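Local structure of S-layer domain-containing protein (Ruminiclostridium thermocellum ATCC 27405, 4QVS) at the interface of chains A and B. The protein is of unknown function but carries a concanavalin A-like lectin/glucanase domain, a fold that often binds carbohydrate, and probably belongs to the cell-surface layer. Residues are numbered along the deposited sequence; one frame, centred on the assembly and turned at random. Chains: chain A/B, S-layer domain-containing protein.

The interface of chains A and B. Residues chain A 51-53, 80-81, 85; chain B 133, 198.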
ATOM      1  N   LEU A  51     -10.301  -5.090 -21.378  1.00 52.96           N
ATOM      2  CA  LEU A  51     -11.527  -4.286 -21.207  1.00 55.10           C
ATOM      3  C   LEU A  51     -11.222  -2.818 -21.441  1.00 55.06           C
ATOM      4  O   LEU A  51     -10.242  -2.293 -20.881  1.00 46.97           O
ATOM      5  CB  LEU A  51     -12.068  -4.478 -19.786  1.00 52.89           C
ATOM      6  CG  LEU A  51     -12.270  -5.929 -19.309  1.00 54.68           C
ATOM      7  CD1 LEU A  51     -12.794  -5.977 -17.877  1.00 56.14           C
ATOM      8  CD2 LEU A  51     -13.221  -6.702 -20.222  1.00 52.49           C
ATOM      9  N   ASP A  52     -12.066  -2.151 -22.235  1.00 42.74           N
ATOM     10  CA  ASP A  52     -11.829  -0.782 -22.615  1.00 44.18           C
ATOM     11  C   ASP A  52     -12.036   0.242 -21.511  1.00 48.46           C
ATOM     12  O   ASP A  52     -11.612   1.369 -21.648  1.00 51.13           O
ATOM     13  CB  ASP A  52     -12.608  -0.397 -23.867  1.00 48.27           C
ATOM     14  CG  ASP A  52     -14.149  -0.465 -23.672  1.00 47.37           C
ATOM     15  OD1 ASP A  52     -14.608  -0.722 -22.540  1.00 43.68           O
ATOM     16  OD2 ASP A  52     -14.864  -0.255 -24.681  1.00 45.78           O
ATOM     17  N   GLY A  53     -12.640  -0.144 -20.405  1.00 50.17           N
ATOM     18  CA  GLY A  53     -12.918   0.802 -19.351  1.00 51.02           C
ATOM     19  C   GLY A  53     -14.132   1.671 -19.672  1.00 52.12           C
ATOM     20  O   GLY A  53     -14.385   2.642 -18.986  1.00 53.17           O
ATOM     21  N   ASP A  80      -5.165  -0.406 -16.028  1.00 64.69           N
ATOM     22  CA  ASP A  80      -4.757   0.665 -16.948  1.00 66.27           C
ATOM     23  C   ASP A  80      -5.272   2.052 -16.616  1.00 66.06           C
ATOM     24  O   ASP A  80      -4.848   3.015 -17.234  1.00 67.09           O
ATOM     25  CB  ASP A  80      -5.107   0.284 -18.372  1.00 67.38           C
ATOM     26  CG  ASP A  80      -4.370  -0.938 -18.823  1.00 68.45           C
ATOM     27  OD1 ASP A  80      -3.343  -1.286 -18.185  1.00 69.44           O
ATOM     28  OD2 ASP A  80      -4.813  -1.542 -19.806  1.00 67.59           O
ATOM     29  N   THR A  81      -6.172   2.154 -15.645  1.00 63.40           N
ATOM     30  CA  THR A  81      -6.619   3.458 -15.155  1.00 65.18           C
ATOM     31  C   THR A  81      -6.865   3.369 -13.662  1.00 66.79           C
ATOM     32  O   THR A  81      -7.645   2.521 -13.186  1.00 61.72           O
ATOM     33  CB  THR A  81      -7.921   3.978 -15.804  1.00 61.72           C
ATOM     34  OG1 THR A  81      -7.759   4.093 -17.215  1.00 59.58           O
ATOM     35  CG2 THR A  81      -8.269   5.372 -15.255  1.00 65.86           C
ATOM     36  N   GLN A  85     -13.526   1.814  -9.770  1.00 59.27           N
ATOM     37  CA  GLN A  85     -13.971   0.830 -10.788  1.00 59.43           C
ATOM     38  C   GLN A  85     -14.251  -0.546 -10.176  1.00 57.73           C
ATOM     39  O   GLN A  85     -13.465  -1.011  -9.332  1.00 58.39           O
ATOM     40  CB  GLN A  85     -12.850   0.621 -11.836  1.00 53.42           C
ATOM     41  CG  GLN A  85     -12.579   1.743 -12.818  1.00 53.78           C
ATOM     42  CD  GLN A  85     -11.164   1.639 -13.407  1.00 63.65           C
ATOM     43  OE1 GLN A  85     -10.966   1.391 -14.603  1.00 58.61           O
ATOM     44  NE2 GLN A  85     -10.177   1.808 -12.553  1.00 58.14           N
TER
ATOM     45  N   GLU B 133      -0.302   1.358 -12.173  1.00 80.85           N
ATOM     46  CA  GLU B 133      -0.809   1.487 -13.529  1.00 82.57           C
ATOM     47  C   GLU B 133       0.066   0.737 -14.516  1.00 84.14           C
ATOM     48  O   GLU B 133       1.300   0.815 -14.468  1.00 81.94           O
ATOM     49  CB  GLU B 133      -0.903   2.956 -13.933  1.00 88.82           C
ATOM     50  CG  GLU B 133      -1.656   3.200 -15.233  1.00 90.05           C
ATOM     51  CD  GLU B 133      -1.683   4.670 -15.618  1.00 97.74           C
ATOM     52  OE1 GLU B 133      -0.671   5.366 -15.357  1.00100.22           O
ATOM     53  OE2 GLU B 133      -2.704   5.125 -16.194  1.00 92.50           O
ATOM     54  N   HIS B 198     -10.950  -0.587 -16.588  1.00 55.16           N
ATOM     55  CA  HIS B 198     -10.004  -0.369 -17.656  1.00 53.12           C
ATOM     56  C   HIS B 198      -8.733  -1.177 -17.328  1.00 58.87           C
ATOM     57  O   HIS B 198      -7.940  -0.822 -16.427  1.00 54.24           O
ATOM     58  CB  HIS B 198      -9.712   1.113 -17.819  1.00 56.38           C
ATOM     59  CG  HIS B 198      -8.824   1.414 -18.973  1.00 56.88           C
ATOM     60  ND1 HIS B 198      -7.962   2.489 -18.989  1.00 59.36           N
ATOM     61  CD2 HIS B 198      -8.591   0.726 -20.116  1.00 59.62           C
ATOM     62  CE1 HIS B 198      -7.291   2.492 -20.129  1.00 59.93           C
ATOM     63  NE2 HIS B 198      -7.639   1.420 -20.820  1.00 58.91           N
TER
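The imidazole of B:His198 is slotted between segments of chain A, one face against A:Asp80, whose CB methylene sits over the ring centre, 3.6 Å from the centroid, as a CH-pi contact. On the other side of the ring plane, off-centre, lies the carbonyl O of A:Asp52, 3.4 Å from CD2 of B:His198. At the ring's edge, in plane, lie the carbonyl O of A:Leu51 and CB of A:Thr81, on the CD2 and ND1 sides respectively. A:Thr81 comes in crosswise with its hydroxyl OG1 towards ND1, but the modelled separation is too short to be trusted. CG of B:His198 stands anti to the backbone N (chi1 -176°), beside the carbonyl carbon, which turns the ring towards A:Asp80 and A:Thr81.

The backbone of B:His198 is gripped as well. Its N donates to the side-chain carbonyl OE1 of A:Gln85 (2.8 Å), the donor tilted 33° from the carbonyl plane, while its O accepts from A:Asp80 N at 2.8 Å. Within chain A, A:Gln85 NE2 donates to A:Thr81 O at 2.7 Å; together the two amide bonds should fix which end faces the histidine. Carboxylate OE2 of B:Glu133 comes to 3.2 Å from A:Asp80 O, a pair of normal acceptors and not counted as a bond.

The structure alone does not show dimerisation in solution. In the fold, B:His198 forms an antiparallel bridge with A:Asp52 at the end of strand 47-52, just ahead of strand 200-207 of chain B, which lies among strands of chain A; the two-fold repeats this, consistent with a strand-swapped dimer.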